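PDB 3LIF: putative diguanylate cyclase (GGDEF) with PAS/PAC domain from Rhodopseudomonas palustris, which probably makes cyclic di-GMP from two GTP molecules through its GGDEF domain, this chain being the extracellular sensor domain of PDC fold. Local coordinates for residues V37-I42 with G143-T148; S131-L134 with K140-G143; V43-W48 with P54-R59; V73-A78 with L82-V87. One frame throughout, in Å; residues are numbered along the deposited sequence.

Contact 1 (V37-I42 with G143-T148); sequences VVLDDI and GVVVAT
Leu-39 and Ile-42, one helical turn apart, meet Val-145 and Ala-147 of strand 141-149 where the long N-terminal helix 5-47 packs on the five-stranded antiparallel sheet of a PDC-fold sensor domain. The axes of segments 37-42 and 143-148 come within 9.3 Å, and their N-to-C directions differ by 149°, so the helix runs roughly against the strand. All four residues are buried, and the CB atoms of all four are directed at the opposing segment.

The apolar contacts fall into two groups. Both methyl ends of Ile-42 reach one branch of the valine: CG2 lies 3.6 Å and CD1 3.8 Å from Val-145 CG1. Chi1 of -63° sets CG2 anti to the backbone N, and the extended chi2 carries CD1 to the same Val-145 methyl. Leu-39 takes the other part of the valine, its CD1 passing 4.0 Å from Val-145 CB as the two side chains slide by in opposite directions. Its second methyl, CD2, looks further along the strand and stands 4.4 Å from Ala-147 CB.

One contact has a polar atom on one side, Leu-39 CD1 at 3.8 Å from Val-145 O. No hydrogen bond crosses between the segments, and the Val-145 backbone is already paired with Arg-132 in the sheet. Val-73 and Ile-75 of the adjoining strand extend the same apolar face, whereas Val-144 and Val-146 pack on helix 99-106 across the sheet.

The chemistry is thus that of hydrophobic burial: shape and exclusion of water join the helix to the sheet, without a directional bond to fix one exact position.

Contact 2 (S131-L134 with K140-G143); sequences SRRL and KFFG
Arg-133 crosses Phe-141 obliquely on the beta hairpin formed by strands 126-135 and 141-149, where the chain turns back within the sheet of a PDC-fold domain. The guanidinium and ring planes stand 57° apart, so this is no flat stack. Two parts of the arginine make the contact: CG comes in at the ring edge, near its plane, 3.8 Å from Phe-141 CD1, while one guanidinium face has that same CD1 above it, offset toward the rim. A trans start (chi1 -179°, CG opposite the backbone N) and a bend at chi3 bring the chain alongside the CD1 edge of the phenylalanine. The charged end is held from other quarters, NH1 by a salt bridge to Glu-135 and NE by the carbonyl of His-104.

Leu-134 is directed to the face of the sheet that packs on helix 5-47, where it touches Val-43 and Met-46. Its CB also sits at the edge of the Phe-142 ring and 4.2 Å from Phe-142 CB. The backbone link beside this pair is the hydrogen bond from Phe-142 N to Leu-134 O, 2.9 Å long, with the donor standing 53° above the carbonyl plane.

Contact 3 (V43-W48 with P54-R59); sequences VSFMKW and PVFNER
Phe-45 and Phe-56 hold their rings nearly parallel, with only 10° between the planes, yet slid so far apart that they barely overlap. The centroids are 4.9 Å apart, and the meeting is between outer ring atoms, Phe-45 CE2 lying 3.3 Å from Phe-56 CE1 in this 2.70 Å model. The evidence therefore favours a slipped aromatic pair over a full stack. The backbones are well separated, the nearest CA atoms being 10.3 Å apart, so the rings themselves span the gap between helix 5-47 and helix 55-66. Phe-56 extends across it because its CG is opposite its backbone N (chi1 -161°), and Phe-45 has the same kind of first torsion.

Met-46, present as selenomethionine, adds a Met-aromatic contact. Its chain bends at chi2 and chi3 and brings SE to 3.9 Å from Phe-56 CE2; the approach is oblique, 50° off the ring normal. SE and the Phe-45 ring lie on the same side of the Phe-56 plane. Arg-59 CZ stands 5.4 Å from the Phe-45 ring centroid, a long cation-pi approach that is at most weakly attractive.

Were Phe-56 replaced by an alanine, a gap would probably open between the two helices, leaving Phe-45 and the selenium of Met-46 without their aromatic partner.

Around this pairing, Pro-52 of the connecting loop touches Phe-45 and Met-46, and Leu-134 of strand 126-135 also packs on Met-46. On strand 82-85, at one edge of the sheet, Tyr-84 meets Phe-56 edge-to-face, while Asn-57 OD1 accepts the Ala-85 backbone N-H.

Contact 4 (V73-A78 with L82-V87); sequences VAILDA and LTYASV
Ile-75 meets the Tyr-84 ring at its edge: CB lies near the ring plane, 4.0 Å from Tyr-84 CD2. Strand 70-76 thus touches the rim of this ring and not its faces. The carboxylate of Asp-77 is the other flat group, with OD2 3.5 Å from Thr-83 CG2, while OD1 accepts the N-H groups of Asp-79 and Gln-81 in the turn.

The segments form an antiparallel hairpin with a beta bulge. Ile-75 and Tyr-84 are a hydrogen-bonded pair, and Ile-75 N reaches Tyr-84 O at 2.9 Å in an almost straight bond (172°). The next bridge joins Leu-76 to Leu-82, skipping Thr-83, whose N nevertheless donates to Ile-75 O at 2.9 Å. On the face carrying Ala-74, Leu-76 and Leu-82, Leu-82 CD2 packs 3.6 Å from Ala-74 CB.

At the far end Ser-86 grips Val-73 twice. Its OG, placed between backbone N and carbonyl carbon (chi1 41°), accepts from Val-73 N at 2.9 Å, and its own N donates to Val-73 O at 3.0 Å. With an alanine here there is no OG for Val-73 N-H, which would probably be left without this mate, the pair then held by the Ser-86 N to Val-73 O bond alone.

Strand 82-85 is the sheet's outermost on this side. Helix 55-66 covers Tyr-84 and Ser-86 through Leu-60, and strand 141-149 flanks 70-76, bonding to Ala-74 and Leu-76.

All four contacts belong to one half of the chain, around the sheet ordered 82-85, 70-76, 141-149, 126-135, 113-119. Contact 1 is central, its centre about 9 Å from that of contact 2 and about 10 Å from those of contacts 3 and 4. Strand 141-149 joins three of them: Val-145 O lies 2.9 Å from Arg-132 N of contact 2, and Val-146 O 2.8 Å from Ala-74 N of contact 4, both probable hydrogen bonds. Contacts 1 and 3 follow each other along helix 5-47. An MPD molecule, probably from the crystallisation liquor, lies about 4 Å from the Ala-74 side chain, consistent with a pocket near contact 4.

Contact 1 (V37-I42 with G143-T148)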
loop_
_atom_site.group_PDB
_atom_site.type_symbol
_atom_site.label_atom_id
_atom_site.label_comp_id
_atom_site.label_asym_id
_atom_site.label_seq_id
_atom_site.Cartn_x
_atom_site.Cartn_y
_atom_site.Cartn_z
ATOM N N VAL A 37 11.671 6.398 3.891
ATOM C CA VAL A 37 12.746 6.906 4.691
ATOM C C VAL A 37 13.422 5.737 5.431
ATOM O O VAL A 37 14.658 5.642 5.467
ATOM C CB VAL A 37 12.235 8.081 5.674
ATOM C CG1 VAL A 37 13.053 8.140 6.936
ATOM C CG2 VAL A 37 12.265 9.420 4.959
ATOM N N VAL A 38 12.643 4.856 6.042
ATOM C CA VAL A 38 13.305 3.794 6.780
ATOM C C VAL A 38 14.132 2.851 5.874
ATOM O O VAL A 38 15.262 2.455 6.224
ATOM C CB VAL A 38 12.329 2.994 7.569
ATOM C CG1 VAL A 38 12.947 1.685 7.943
ATOM C CG2 VAL A 38 11.949 3.764 8.796
ATOM N N LEU A 39 13.585 2.487 4.709
ATOM C CA LEU A 39 14.294 1.524 3.895
ATOM C C LEU A 39 15.577 2.219 3.544
ATOM O O LEU A 39 16.670 1.636 3.597
ATOM C CB LEU A 39 13.524 1.057 2.654
ATOM C CG LEU A 39 12.321 0.131 2.944
ATOM C CD1 LEU A 39 12.264 -1.004 1.987
ATOM C CD2 LEU A 39 12.341 -0.394 4.287
ATOM N N ASP A 40 15.456 3.500 3.259
ATOM C CA ASP A 40 16.641 4.300 2.964
ATOM C C ASP A 40 17.734 4.295 4.077
ATOM O O ASP A 40 18.915 4.087 3.826
ATOM C CB ASP A 40 16.240 5.677 2.485
ATOM C CG ASP A 40 17.074 6.090 1.378
ATOM O OD1 ASP A 40 18.169 5.473 1.357
ATOM O OD2 ASP A 40 16.680 6.940 0.534
ATOM N N ASP A 41 17.342 4.437 5.333
ATOM C CA ASP A 41 18.349 4.260 6.382
ATOM C C ASP A 41 19.039 2.928 6.054
ATOM O O ASP A 41 20.250 2.794 6.201
ATOM C CB ASP A 41 17.753 4.202 7.808
ATOM C CG ASP A 41 17.453 5.583 8.395
ATOM O OD1 ASP A 41 17.816 6.593 7.744
ATOM O OD2 ASP A 41 16.847 5.643 9.501
ATOM N N ILE A 42 18.284 1.929 5.600
ATOM C CA ILE A 42 18.898 0.626 5.465
ATOM C C ILE A 42 19.771 0.575 4.211
ATOM O O ILE A 42 20.860 0.041 4.262
ATOM C CB ILE A 42 17.867 -0.490 5.484
ATOM C CG1 ILE A 42 17.148 -0.503 6.834
ATOM C CG2 ILE A 42 18.514 -1.849 5.144
ATOM C CD1 ILE A 42 15.882 -1.297 6.791
ATOM N N GLY A 143 21.816 -6.500 -3.686
ATOM C CA GLY A 143 20.565 -7.190 -3.129
ATOM C C GLY A 143 19.577 -6.058 -2.893
ATOM O O GLY A 143 19.314 -5.262 -3.825
ATOM N N VAL A 144 18.865 -6.035 -1.783
ATOM C CA VAL A 144 17.401 -5.863 -1.720
ATOM C C VAL A 144 16.993 -5.769 -0.268
ATOM O O VAL A 144 17.386 -6.662 0.517
ATOM C CB VAL A 144 16.484 -6.737 -2.578
ATOM C CG1 VAL A 144 15.071 -6.383 -2.212
ATOM C CG2 VAL A 144 16.643 -6.412 -4.053
ATOM N N VAL A 145 16.328 -4.665 0.126
ATOM C CA VAL A 145 15.542 -4.653 1.403
ATOM C C VAL A 145 14.101 -4.695 0.956
ATOM O O VAL A 145 13.718 -3.932 0.036
ATOM C CB VAL A 145 15.489 -3.305 2.160
ATOM C CG1 VAL A 145 15.717 -3.483 3.627
ATOM C CG2 VAL A 145 16.302 -2.211 1.507
ATOM N N VAL A 146 13.284 -5.477 1.638
ATOM C CA VAL A 146 11.877 -5.608 1.306
ATOM C C VAL A 146 11.217 -5.477 2.643
ATOM O O VAL A 146 11.737 -6.046 3.619
ATOM C CB VAL A 146 11.454 -7.105 1.076
ATOM C CG1 VAL A 146 10.337 -7.234 0.040
ATOM C CG2 VAL A 146 12.637 -8.036 0.845
ATOM N N ALA A 147 10.046 -4.859 2.699
ATOM C CA ALA A 147 9.279 -4.924 3.931
ATOM C C ALA A 147 7.813 -5.078 3.590
ATOM O O ALA A 147 7.343 -4.610 2.517
ATOM C CB ALA A 147 9.512 -3.714 4.778
ATOM N N THR A 148 7.103 -5.771 4.465
ATOM C CA THR A 148 5.710 -6.060 4.210
ATOM C C THR A 148 4.810 -4.933 4.696
ATOM O O THR A 148 4.909 -4.486 5.851
ATOM C CB THR A 148 5.271 -7.289 4.986
ATOM O OG1 THR A 148 6.091 -8.375 4.587
ATOM C CG2 THR A 148 3.849 -7.594 4.662
#

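Contact 2 (S131-L134 with K140-G143)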
loop_
_atom_site.group_PDB
_atom_site.type_symbol
_atom_site.label_atom_id
_atom_site.label_comp_id
_atom_site.label_asym_id
_atom_site.label_seq_id
_atom_site.Cartn_x
_atom_site.Cartn_y
_atom_site.Cartn_z
ATOM N N SER A 131 9.908 -2.218 -1.460
ATOM C CA SER A 131 11.299 -2.655 -1.537
ATOM C C SER A 131 12.258 -1.656 -2.184
ATOM O O SER A 131 11.873 -0.845 -3.038
ATOM C CB SER A 131 11.384 -4.028 -2.275
ATOM O OG SER A 131 11.232 -3.902 -3.694
ATOM N N ARG A 132 13.533 -1.753 -1.802
ATOM C CA ARG A 132 14.574 -0.849 -2.343
ATOM C C ARG A 132 15.845 -1.590 -2.754
ATOM O O ARG A 132 16.292 -2.523 -2.063
ATOM C CB ARG A 132 14.847 0.371 -1.390
ATOM C CG ARG A 132 14.180 1.655 -1.909
ATOM C CD ARG A 132 14.091 2.855 -0.911
ATOM N NE ARG A 132 15.134 3.835 -1.239
ATOM C CZ ARG A 132 15.811 3.702 -2.362
ATOM N NH1 ARG A 132 15.474 2.678 -3.163
ATOM N NH2 ARG A 132 16.759 4.557 -2.694
ATOM N N ARG A 133 16.428 -1.194 -3.873
ATOM C CA ARG A 133 17.727 -1.724 -4.303
ATOM C C ARG A 133 18.905 -1.423 -3.371
ATOM O O ARG A 133 19.169 -0.244 -3.120
ATOM C CB ARG A 133 18.079 -1.107 -5.624
ATOM C CG ARG A 133 19.378 -1.574 -6.187
ATOM C CD ARG A 133 19.838 -0.608 -7.254
ATOM N NE ARG A 133 20.080 -1.324 -8.485
ATOM C CZ ARG A 133 21.265 -1.425 -9.072
ATOM N NH1 ARG A 133 22.325 -0.815 -8.508
ATOM N NH2 ARG A 133 21.363 -2.147 -10.196
ATOM N N LEU A 134 19.613 -2.453 -2.864
ATOM C CA LEU A 134 20.915 -2.287 -2.131
ATOM C C LEU A 134 22.108 -2.092 -3.062
ATOM O O LEU A 134 22.126 -2.601 -4.195
ATOM C CB LEU A 134 21.201 -3.488 -1.282
ATOM C CG LEU A 134 20.070 -3.687 -0.302
ATOM C CD1 LEU A 134 20.420 -4.851 0.579
ATOM C CD2 LEU A 134 19.797 -2.376 0.505
ATOM N N LYS A 140 27.281 -0.814 -7.566
ATOM C CA LYS A 140 26.807 -1.973 -8.280
ATOM C C LYS A 140 25.800 -2.616 -7.332
ATOM O O LYS A 140 25.808 -2.343 -6.099
ATOM C CB LYS A 140 27.960 -2.955 -8.533
ATOM C CG LYS A 140 29.230 -2.312 -9.039
ATOM C CD LYS A 140 29.048 -2.049 -10.477
ATOM C CE LYS A 140 30.348 -1.594 -11.098
ATOM N NZ LYS A 140 30.441 -2.166 -12.469
ATOM N N PHE A 141 24.945 -3.462 -7.916
ATOM C CA PHE A 141 23.862 -4.145 -7.198
ATOM C C PHE A 141 24.350 -5.016 -6.054
ATOM O O PHE A 141 25.252 -5.851 -6.245
ATOM C CB PHE A 141 23.113 -5.035 -8.183
ATOM C CG PHE A 141 21.926 -5.719 -7.592
ATOM C CD1 PHE A 141 20.843 -4.984 -7.113
ATOM C CD2 PHE A 141 21.860 -7.085 -7.528
ATOM C CE1 PHE A 141 19.714 -5.618 -6.578
ATOM C CE2 PHE A 141 20.752 -7.716 -7.000
ATOM C CZ PHE A 141 19.672 -6.983 -6.524
ATOM N N PHE A 142 23.729 -4.904 -4.883
ATOM C CA PHE A 142 24.160 -5.688 -3.735
ATOM C C PHE A 142 23.002 -6.466 -3.062
ATOM O O PHE A 142 23.199 -7.060 -1.994
ATOM C CB PHE A 142 24.890 -4.764 -2.749
ATOM C CG PHE A 142 25.535 -5.479 -1.592
ATOM C CD1 PHE A 142 26.812 -6.047 -1.710
ATOM C CD2 PHE A 142 24.894 -5.578 -0.383
ATOM C CE1 PHE A 142 27.392 -6.694 -0.676
ATOM C CE2 PHE A 142 25.499 -6.230 0.685
ATOM C CZ PHE A 142 26.745 -6.805 0.528
ATOM N N GLY A 143 21.816 -6.500 -3.686
ATOM C CA GLY A 143 20.565 -7.190 -3.129
ATOM C C GLY A 143 19.577 -6.058 -2.893
ATOM O O GLY A 143 19.314 -5.262 -3.825
#

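Contact 3 (V43-W48 with P54-R59)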
loop_
_atom_site.group_PDB
_atom_site.type_symbol
_atom_site.label_atom_id
_atom_site.label_comp_id
_atom_site.label_asym_id
_atom_site.label_seq_id
_atom_site.Cartn_x
_atom_site.Cartn_y
_atom_site.Cartn_z
ATOM N N VAL A 43 19.333 1.151 3.105
ATOM C CA VAL A 43 20.212 1.151 1.993
ATOM C C VAL A 43 21.561 1.591 2.495
ATOM O O VAL A 43 22.576 0.986 2.151
ATOM C CB VAL A 43 19.755 2.030 0.839
ATOM C CG1 VAL A 43 20.910 2.389 -0.079
ATOM C CG2 VAL A 43 18.738 1.293 0.054
ATOM N N SER A 44 21.580 2.605 3.358
ATOM C CA SER A 44 22.860 3.228 3.791
ATOM C C SER A 44 23.634 2.362 4.739
ATOM O O SER A 44 24.801 2.110 4.527
ATOM C CB SER A 44 22.670 4.634 4.356
ATOM O OG SER A 44 22.441 5.519 3.266
ATOM N N PHE A 45 23.007 1.898 5.791
ATOM C CA PHE A 45 23.726 0.963 6.613
ATOM C C PHE A 45 24.458 -0.094 5.709
ATOM O O PHE A 45 25.676 0.022 5.494
ATOM C CB PHE A 45 22.782 0.314 7.558
ATOM C CG PHE A 45 23.441 -0.379 8.643
ATOM C CD1 PHE A 45 24.013 0.332 9.670
ATOM C CD2 PHE A 45 23.486 -1.762 8.662
ATOM C CE1 PHE A 45 24.628 -0.333 10.752
ATOM C CE2 PHE A 45 24.100 -2.461 9.724
ATOM C CZ PHE A 45 24.678 -1.741 10.780
HETATM N N MSE A 46 23.733 -1.089 5.158
HETATM C CA MSE A 46 24.281 -1.998 4.130
HETATM C C MSE A 46 25.470 -1.401 3.329
HETATM O O MSE A 46 26.526 -2.036 3.295
HETATM C CB MSE A 46 23.223 -2.468 3.132
HETATM C CG MSE A 46 22.097 -3.284 3.652
HETATM SE SE MSE A 46 22.530 -4.359 5.144
HETATM C CE MSE A 46 23.523 -5.770 4.222
ATOM N N LYS A 47 25.305 -0.223 2.699
ATOM C CA LYS A 47 26.399 0.410 1.930
ATOM C C LYS A 47 27.719 0.429 2.703
ATOM O O LYS A 47 28.728 -0.164 2.257
ATOM C CB LYS A 47 26.086 1.817 1.453
ATOM C CG LYS A 47 26.942 2.208 0.271
ATOM C CD LYS A 47 26.685 3.628 -0.353
ATOM C CE LYS A 47 25.335 3.820 -1.087
ATOM N NZ LYS A 47 25.167 3.096 -2.424
ATOM N N TRP A 48 27.770 1.022 3.888
ATOM C CA TRP A 48 28.989 0.737 4.596
ATOM C C TRP A 48 28.949 -0.273 5.726
ATOM O O TRP A 48 29.643 -0.157 6.720
ATOM C CB TRP A 48 29.859 1.968 4.834
ATOM C CG TRP A 48 29.217 3.130 5.406
ATOM C CD1 TRP A 48 28.526 4.077 4.749
ATOM C CD2 TRP A 48 29.280 3.525 6.776
ATOM N NE1 TRP A 48 28.115 5.041 5.632
ATOM C CE2 TRP A 48 28.573 4.728 6.886
ATOM C CE3 TRP A 48 29.859 2.964 7.930
ATOM C CZ2 TRP A 48 28.416 5.387 8.108
ATOM C CZ3 TRP A 48 29.717 3.616 9.132
ATOM C CH2 TRP A 48 28.996 4.812 9.215
ATOM N N PRO A 54 24.878 -11.236 13.304
ATOM C CA PRO A 54 23.523 -11.661 13.721
ATOM C C PRO A 54 22.846 -10.684 14.659
ATOM O O PRO A 54 21.690 -10.906 15.040
ATOM C CB PRO A 54 23.784 -12.964 14.466
ATOM C CG PRO A 54 24.942 -13.560 13.694
ATOM C CD PRO A 54 25.817 -12.384 13.291
ATOM N N VAL A 55 23.539 -9.617 15.045
ATOM C CA VAL A 55 22.901 -8.641 15.924
ATOM C C VAL A 55 21.846 -7.805 15.172
ATOM O O VAL A 55 20.749 -7.535 15.700
ATOM C CB VAL A 55 23.925 -7.701 16.654
ATOM C CG1 VAL A 55 24.316 -6.443 15.758
ATOM C CG2 VAL A 55 23.317 -7.275 18.008
ATOM N N PHE A 56 22.232 -7.386 13.966
ATOM C CA PHE A 56 21.377 -6.764 12.973
ATOM C C PHE A 56 19.961 -7.368 12.856
ATOM O O PHE A 56 18.978 -6.656 12.688
ATOM C CB PHE A 56 22.091 -6.854 11.631
ATOM C CG PHE A 56 21.580 -5.905 10.614
ATOM C CD1 PHE A 56 21.508 -4.553 10.894
ATOM C CD2 PHE A 56 21.150 -6.363 9.373
ATOM C CE1 PHE A 56 21.029 -3.646 9.958
ATOM C CE2 PHE A 56 20.644 -5.455 8.408
ATOM C CZ PHE A 56 20.601 -4.077 8.698
ATOM N N ASN A 57 19.830 -8.674 12.956
ATOM C CA ASN A 57 18.496 -9.210 12.998
ATOM C C ASN A 57 17.648 -8.593 14.105
ATOM O O ASN A 57 16.466 -8.301 13.900
ATOM C CB ASN A 57 18.522 -10.717 13.088
ATOM C CG ASN A 57 19.100 -11.350 11.846
ATOM O OD1 ASN A 57 19.006 -10.798 10.744
ATOM N ND2 ASN A 57 19.696 -12.512 12.007
ATOM N N GLU A 58 18.235 -8.384 15.284
ATOM C CA GLU A 58 17.551 -7.678 16.382
ATOM C C GLU A 58 17.269 -6.246 15.995
ATOM O O GLU A 58 16.206 -5.753 16.262
ATOM C CB GLU A 58 18.411 -7.681 17.648
ATOM C CG GLU A 58 18.420 -9.015 18.386
ATOM C CD GLU A 58 16.998 -9.569 18.600
ATOM O OE1 GLU A 58 16.228 -8.972 19.411
ATOM O OE2 GLU A 58 16.653 -10.595 17.933
ATOM N N ARG A 59 18.240 -5.583 15.379
ATOM C CA ARG A 59 18.048 -4.212 14.969
ATOM C C ARG A 59 16.796 -4.175 14.077
ATOM O O ARG A 59 15.875 -3.354 14.337
ATOM C CB ARG A 59 19.288 -3.628 14.256
ATOM C CG ARG A 59 19.667 -2.145 14.577
ATOM C CD ARG A 59 20.484 -1.393 13.428
ATOM N NE ARG A 59 19.634 -0.881 12.312
ATOM C CZ ARG A 59 19.395 0.400 12.010
ATOM N NH1 ARG A 59 19.939 1.385 12.692
ATOM N NH2 ARG A 59 18.607 0.680 11.000
#

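Contact 4 (V73-A78 with L82-V87)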
loop_
_atom_site.group_PDB
_atom_site.type_symbol
_atom_site.label_atom_id
_atom_site.label_comp_id
_atom_site.label_asym_id
_atom_site.label_seq_id
_atom_site.Cartn_x
_atom_site.Cartn_y
_atom_site.Cartn_z
ATOM N N VAL A 73 10.778 -6.847 8.003
ATOM C CA VAL A 73 11.788 -6.335 7.059
ATOM C C VAL A 73 12.859 -7.393 6.750
ATOM O O VAL A 73 13.313 -8.157 7.641
ATOM C CB VAL A 73 12.525 -5.113 7.661
ATOM C CG1 VAL A 73 13.510 -4.534 6.655
ATOM C CG2 VAL A 73 11.505 -4.095 8.092
ATOM N N ALA A 74 13.308 -7.461 5.515
ATOM C CA ALA A 74 14.314 -8.443 5.312
ATOM C C ALA A 74 15.298 -7.958 4.277
ATOM O O ALA A 74 14.994 -7.021 3.521
ATOM C CB ALA A 74 13.730 -9.819 4.984
ATOM N N ILE A 75 16.486 -8.597 4.316
ATOM C CA ILE A 75 17.528 -8.397 3.364
ATOM C C ILE A 75 17.760 -9.645 2.499
ATOM O O ILE A 75 17.742 -10.776 3.008
ATOM C CB ILE A 75 18.806 -8.122 4.088
ATOM C CG1 ILE A 75 18.529 -7.118 5.200
ATOM C CG2 ILE A 75 19.859 -7.583 3.060
ATOM C CD1 ILE A 75 18.541 -5.657 4.727
ATOM N N LEU A 76 17.974 -9.407 1.213
ATOM C CA LEU A 76 18.392 -10.394 0.254
ATOM C C LEU A 76 19.682 -9.894 -0.369
ATOM O O LEU A 76 19.761 -8.672 -0.744
ATOM C CB LEU A 76 17.378 -10.491 -0.890
ATOM C CG LEU A 76 15.925 -10.914 -0.665
ATOM C CD1 LEU A 76 15.255 -11.089 -2.029
ATOM C CD2 LEU A 76 15.739 -12.155 0.223
ATOM N N ASP A 77 20.668 -10.790 -0.541
ATOM C CA ASP A 77 21.910 -10.399 -1.231
ATOM C C ASP A 77 21.745 -10.651 -2.691
ATOM O O ASP A 77 20.647 -10.648 -3.182
ATOM C CB ASP A 77 23.022 -11.330 -0.808
ATOM C CG ASP A 77 22.723 -12.844 -1.135
ATOM O OD1 ASP A 77 21.998 -13.233 -2.139
ATOM O OD2 ASP A 77 23.259 -13.658 -0.341
ATOM N N ALA A 78 22.815 -10.677 -3.455
ATOM C CA ALA A 78 22.899 -9.909 -4.639
ATOM C C ALA A 78 22.427 -11.152 -5.523
ATOM O O ALA A 78 22.065 -11.035 -6.710
ATOM C CB ALA A 78 24.306 -9.532 -4.957
ATOM N N LEU A 82 18.068 -14.903 1.200
ATOM C CA LEU A 82 17.693 -14.087 2.330
ATOM C C LEU A 82 18.792 -14.170 3.363
ATOM O O LEU A 82 19.040 -15.206 3.902
ATOM C CB LEU A 82 16.363 -14.576 2.898
ATOM C CG LEU A 82 15.636 -14.138 4.187
ATOM C CD1 LEU A 82 16.531 -13.707 5.372
ATOM C CD2 LEU A 82 14.484 -13.129 3.914
ATOM N N THR A 83 19.438 -13.061 3.665
ATOM C CA THR A 83 20.475 -13.050 4.687
ATOM C C THR A 83 20.143 -12.512 6.084
ATOM O O THR A 83 20.752 -12.914 7.045
ATOM C CB THR A 83 21.634 -12.234 4.201
ATOM O OG1 THR A 83 21.156 -10.920 3.886
ATOM C CG2 THR A 83 22.240 -12.899 2.969
ATOM N N TYR A 84 19.227 -11.562 6.206
ATOM C CA TYR A 84 18.800 -11.041 7.518
ATOM C C TYR A 84 17.300 -10.786 7.484
ATOM O O TYR A 84 16.714 -10.609 6.384
ATOM C CB TYR A 84 19.482 -9.713 7.824
ATOM C CG TYR A 84 20.988 -9.726 7.754
ATOM C CD1 TYR A 84 21.759 -10.039 8.880
ATOM C CD2 TYR A 84 21.650 -9.428 6.564
ATOM C CE1 TYR A 84 23.151 -10.048 8.825
ATOM C CE2 TYR A 84 23.026 -9.436 6.485
ATOM C CZ TYR A 84 23.769 -9.748 7.631
ATOM O OH TYR A 84 25.127 -9.738 7.573
ATOM N N ALA A 85 16.703 -10.711 8.679
ATOM C CA ALA A 85 15.287 -10.476 8.819
ATOM C C ALA A 85 14.845 -10.132 10.257
ATOM O O ALA A 85 15.508 -10.485 11.242
ATOM C CB ALA A 85 14.557 -11.656 8.348
ATOM N N SER A 86 13.731 -9.405 10.381
ATOM C CA SER A 86 13.216 -9.112 11.692
ATOM C C SER A 86 12.481 -10.305 12.187
ATOM O O SER A 86 11.980 -10.298 13.269
ATOM C CB SER A 86 12.300 -7.909 11.686
ATOM O OG SER A 86 11.466 -7.936 10.555
ATOM N N VAL A 87 12.413 -11.359 11.409
ATOM C CA VAL A 87 11.728 -12.515 11.950
ATOM C C VAL A 87 12.733 -13.488 12.543
ATOM O O VAL A 87 13.957 -13.374 12.328
ATOM C CB VAL A 87 10.886 -13.266 10.892
ATOM C CG1 VAL A 87 9.744 -13.960 11.580
ATOM C CG2 VAL A 87 10.312 -12.299 9.912
#